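PDB 6MKE: peptidylprolyl Isomerase from Naegleria fowleri, which probably catalyses cis-trans isomerisation of peptidyl-prolyl bonds as an FKBP-type enzyme and binds the macrolide FK506. Local coordinates for residues 93-98 with 114-119. Residues are numbered along the deposited sequence; the frame is centred on the assembly and turned at random.
With FK5 (8-deethyl-8-[but-3-enyl]-ascomycin), chain E.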
loop_
_atom_site.group_PDB
_atom_site.type_symbol
_atom_site.label_atom_id
_atom_site.label_comp_id
_atom_site.label_asym_id
_atom_site.label_seq_id
_atom_site.Cartn_x
_atom_site.Cartn_y
_atom_site.Cartn_z
ATOM N N TYR A 93 0.787 -7.693 1.366
ATOM C CA TYR A 93 1.257 -7.555 -0.005
ATOM C C TYR A 93 0.061 -7.139 -0.848
ATOM O O TYR A 93 -0.947 -7.848 -0.882
ATOM C CB TYR A 93 1.853 -8.885 -0.478
ATOM C CG TYR A 93 2.450 -8.942 -1.863
ATOM C CD1 TYR A 93 3.541 -8.158 -2.211
ATOM C CD2 TYR A 93 1.964 -9.842 -2.805
ATOM C CE1 TYR A 93 4.101 -8.237 -3.475
ATOM C CE2 TYR A 93 2.514 -9.929 -4.067
ATOM C CZ TYR A 93 3.584 -9.127 -4.398
ATOM O OH TYR A 93 4.139 -9.219 -5.656
ATOM N N PHE A 94 0.154 -5.988 -1.502
ATOM C CA PHE A 94 -0.981 -5.411 -2.210
ATOM C C PHE A 94 -0.774 -5.470 -3.717
ATOM O O PHE A 94 0.332 -5.231 -4.213
ATOM C CB PHE A 94 -1.216 -3.958 -1.780
ATOM C CG PHE A 94 -1.763 -3.812 -0.385
ATOM C CD1 PHE A 94 -3.127 -3.690 -0.170
ATOM C CD2 PHE A 94 -0.916 -3.797 0.710
ATOM C CE1 PHE A 94 -3.636 -3.558 1.111
ATOM C CE2 PHE A 94 -1.420 -3.663 1.996
ATOM C CZ PHE A 94 -2.780 -3.545 2.194
ATOM N N GLU A 95 -1.843 -5.790 -4.442
ATOM C CA GLU A 95 -1.897 -5.637 -5.892
ATOM C C GLU A 95 -2.835 -4.474 -6.185
ATOM O O GLU A 95 -4.041 -4.562 -5.927
ATOM C CB GLU A 95 -2.370 -6.912 -6.586
ATOM C CG GLU A 95 -2.329 -6.816 -8.111
ATOM C CD GLU A 95 -2.555 -8.150 -8.803
ATOM O OE1 GLU A 95 -3.600 -8.307 -9.469
ATOM O OE2 GLU A 95 -1.684 -9.040 -8.685
ATOM N N ILE A 96 -2.281 -3.392 -6.717
ATOM C CA ILE A 96 -2.993 -2.136 -6.924
ATOM C C ILE A 96 -3.097 -1.897 -8.429
ATOM O O ILE A 96 -2.083 -1.600 -9.077
ATOM C CB ILE A 96 -2.285 -0.968 -6.227
ATOM C CG1 ILE A 96 -2.153 -1.233 -4.722
ATOM C CG2 ILE A 96 -3.025 0.341 -6.483
ATOM C CD1 ILE A 96 -1.615 -0.041 -3.946
ATOM N N PRO A 97 -4.284 -2.005 -9.025
ATOM C CA PRO A 97 -4.419 -1.712 -10.455
ATOM C C PRO A 97 -4.139 -0.247 -10.746
ATOM O O PRO A 97 -4.123 0.604 -9.853
ATOM C CB PRO A 97 -5.881 -2.072 -10.763
ATOM C CG PRO A 97 -6.317 -2.944 -9.628
ATOM C CD PRO A 97 -5.547 -2.479 -8.435
ATOM N N SER A 98 -3.919 0.038 -12.033
ATOM C CA SER A 98 -3.581 1.395 -12.450
ATOM C C SER A 98 -4.661 2.393 -12.051
ATOM O O SER A 98 -4.352 3.506 -11.613
ATOM C CB SER A 98 -3.346 1.436 -13.960
ATOM O OG SER A 98 -4.516 1.062 -14.668
ATOM N N ASN A 114 -0.330 3.244 -17.157
ATOM C CA ASN A 114 -1.287 2.150 -16.968
ATOM C C ASN A 114 -0.638 0.934 -16.308
ATOM O O ASN A 114 -0.828 -0.208 -16.732
ATOM C CB ASN A 114 -1.951 1.764 -18.292
ATOM C CG ASN A 114 -2.731 2.907 -18.906
ATOM O OD1 ASN A 114 -3.774 3.312 -18.387
ATOM N ND2 ASN A 114 -2.234 3.430 -20.021
ATOM N N SER A 115 0.112 1.183 -15.240
ATOM C CA SER A 115 0.868 0.141 -14.558
ATOM C C SER A 115 0.128 -0.351 -13.321
ATOM O O SER A 115 -0.313 0.451 -12.492
ATOM C CB SER A 115 2.254 0.646 -14.156
ATOM O OG SER A 115 3.085 0.838 -15.287
ATOM N N THR A 116 -0.003 -1.670 -13.207
ATOM C CA THR A 116 -0.331 -2.279 -11.929
ATOM C C THR A 116 0.875 -2.171 -11.006
ATOM O O THR A 116 2.014 -2.385 -11.426
ATOM C CB THR A 116 -0.714 -3.748 -12.117
ATOM O OG1 THR A 116 -1.838 -3.846 -12.999
ATOM C CG2 THR A 116 -1.063 -4.391 -10.778
ATOM N N LEU A 117 0.628 -1.815 -9.750
ATOM C CA LEU A 117 1.687 -1.679 -8.764
ATOM C C LEU A 117 1.521 -2.731 -7.679
ATOM O O LEU A 117 0.409 -2.978 -7.200
ATOM C CB LEU A 117 1.689 -0.281 -8.140
ATOM C CG LEU A 117 1.872 0.888 -9.108
ATOM C CD1 LEU A 117 1.978 2.205 -8.344
ATOM C CD2 LEU A 117 3.086 0.669 -10.004
ATOM N N MET A 118 2.631 -3.358 -7.307
ATOM C CA MET A 118 2.681 -4.284 -6.189
ATOM C C MET A 118 3.395 -3.595 -5.036
ATOM O O MET A 118 4.482 -3.040 -5.221
ATOM C CB MET A 118 3.407 -5.577 -6.571
ATOM C CG MET A 118 2.971 -6.178 -7.899
ATOM S SD MET A 118 1.234 -6.670 -7.958
ATOM C CE MET A 118 1.184 -7.894 -6.651
ATOM N N PHE A 119 2.778 -3.613 -3.856
ATOM C CA PHE A 119 3.348 -2.978 -2.676
ATOM C C PHE A 119 3.360 -3.948 -1.506
ATOM O O PHE A 119 2.343 -4.574 -1.197
ATOM C CB PHE A 119 2.564 -1.724 -2.268
ATOM C CG PHE A 119 2.907 -0.502 -3.065
ATOM C CD1 PHE A 119 4.054 0.221 -2.789
ATOM C CD2 PHE A 119 2.065 -0.058 -4.070
ATOM C CE1 PHE A 119 4.365 1.352 -3.514
ATOM C CE2 PHE A 119 2.366 1.080 -4.793
ATOM C CZ PHE A 119 3.518 1.784 -4.517
HETATM C C1 FK5 E . 2.057 7.682 -3.284
HETATM C C2 FK5 E . 2.608 6.259 -3.231
HETATM C C3 FK5 E . 2.120 5.510 -1.991
HETATM C C4 FK5 E . 2.891 5.952 -0.751
HETATM C C5 FK5 E . 4.387 5.800 -0.951
HETATM C C6 FK5 E . 4.849 6.565 -2.172
HETATM C C8 FK5 E . 4.590 5.633 -4.462
HETATM C C9 FK5 E . 6.102 5.390 -4.549
HETATM C C10 FK5 E . 7.006 6.452 -5.207
HETATM C C11 FK5 E . 6.247 7.302 -6.241
HETATM C C12 FK5 E . 7.009 8.597 -6.526
HETATM C C13 FK5 E . 7.377 9.336 -5.257
HETATM C C14 FK5 E . 8.141 8.404 -4.326
HETATM C C15 FK5 E . 8.490 8.999 -2.972
HETATM C C16 FK5 E . 7.348 9.717 -2.274
HETATM C C17 FK5 E . 7.609 10.081 -0.806
HETATM C C18 FK5 E . 8.357 11.416 -0.682
HETATM C C19 FK5 E . 7.529 12.650 -0.945
HETATM C C20 FK5 E . 7.383 13.132 -2.174
HETATM C C21 FK5 E . 6.505 14.281 -2.608
HETATM C C22 FK5 E . 5.209 13.678 -3.155
HETATM C C23 FK5 E . 4.185 13.289 -2.111
HETATM C C24 FK5 E . 3.104 12.318 -2.586
HETATM C C25 FK5 E . 3.553 10.852 -2.662
HETATM C C26 FK5 E . 2.507 9.997 -3.403
HETATM C C27 FK5 E . 2.220 10.451 -4.818
HETATM C C28 FK5 E . 1.010 10.889 -5.150
HETATM C C29 FK5 E . 0.563 11.464 -6.457
HETATM C C30 FK5 E . -0.812 10.901 -6.862
HETATM C C31 FK5 E . -1.314 11.474 -8.174
HETATM C C32 FK5 E . -1.426 12.986 -8.040
HETATM C C33 FK5 E . -0.083 13.587 -7.672
HETATM C C34 FK5 E . 0.458 12.998 -6.373
HETATM C C35 FK5 E . 5.986 6.537 -7.536
HETATM C C36 FK5 E . 8.394 8.981 -0.098
HETATM C C37 FK5 E . 6.855 13.238 0.261
HETATM C C38 FK5 E . 7.228 15.122 -3.677
HETATM C C39 FK5 E . 6.525 16.410 -3.966
HETATM C C40 FK5 E . 6.516 17.456 -3.200
HETATM C C41 FK5 E . 3.847 10.283 -1.275
HETATM C C42 FK5 E . 3.372 10.386 -5.778
HETATM C C43 FK5 E . 7.446 11.568 -6.100
HETATM C C44 FK5 E . 10.848 9.340 -2.834
HETATM C C45 FK5 E . -2.654 10.021 -9.516
HETATM N N7 FK5 E . 4.068 6.165 -3.345
HETATM O O1 FK5 E . 3.000 8.635 -3.389
HETATM O O2 FK5 E . 0.885 7.924 -3.234
HETATM O O3 FK5 E . 3.913 5.298 -5.427
HETATM O O4 FK5 E . 6.564 4.363 -4.090
HETATM O O5 FK5 E . 7.348 7.236 -4.079
HETATM O O6 FK5 E . 8.206 6.027 -5.764
HETATM O O7 FK5 E . 8.181 10.473 -5.571
HETATM O O8 FK5 E . 9.584 9.894 -3.171
HETATM O O9 FK5 E . 5.005 13.504 -4.337
HETATM O O10 FK5 E . 1.985 12.407 -1.701
HETATM O O11 FK5 E . -2.621 10.988 -8.477
HETATM O O12 FK5 E . -1.913 13.564 -9.252
HETATM O O HOH W 1 -5.551 3.211 -15.806
#
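Phe-94 and Phe-119 form one hydrogen-bonded pair between the antiparallel strands 91-96 and 117-126, Ile-96 and Leu-117 the next, with Glu-95 opposite Met-118 at the non-hydrogen-bonded position between them. Phe-94 N reaches Phe-119 O at 2.6 Å in the carbonyl plane, and Leu-117 N meets Ile-96 O at 2.8 Å with a nearly straight N-H...O angle of 170°. On the face carrying Tyr-93, Glu-95 and Met-118, the methionine, bent at chi2 and chi3, curls toward strand 93-96. Its CE comes to the phenol end of Tyr-93, 3.4 Å from OH. Met-118 SD lies 3.6 Å from Glu-95 CG. Glu-95 runs beside it, extended, with CG also against the methyl CG2 of Thr-116; its OE1 makes a weak, long ion pair with Lys-23 of the adjoining strand. The other face is apolar. With CG1 anti to the carbonyl carbon (chi1 -58°) and the chain extended to CD1, Ile-96 meets Phe-119 CD2 through CD1 at 3.7 Å, at a slant to the ring. The far end of that ring turns to FK506, CZ lying 3.7 Å from ligand O3 and the ring edge meeting O4 in plane, while Trp-79 packs edge-to-face with Phe-119. Beyond the strands, one water joins Ser-98 OG to Asn-114 OD1, to which it donates; ND2 of the same amide bonds to Asn-104 OD1. The sheet of this FKBP fold is therefore two-sided here: Met-118 packs against Tyr-93 and Glu-95 on one face, whereas the hydrocarbon face turns the slightly positive C-H edge of Phe-119 to ligand oxygens, a van der Waals contact with probably a weak electrostatic component, beside hydrogen bonds to FK506 from Tyr-102, Glu-74, Ile-76 and Asp-57.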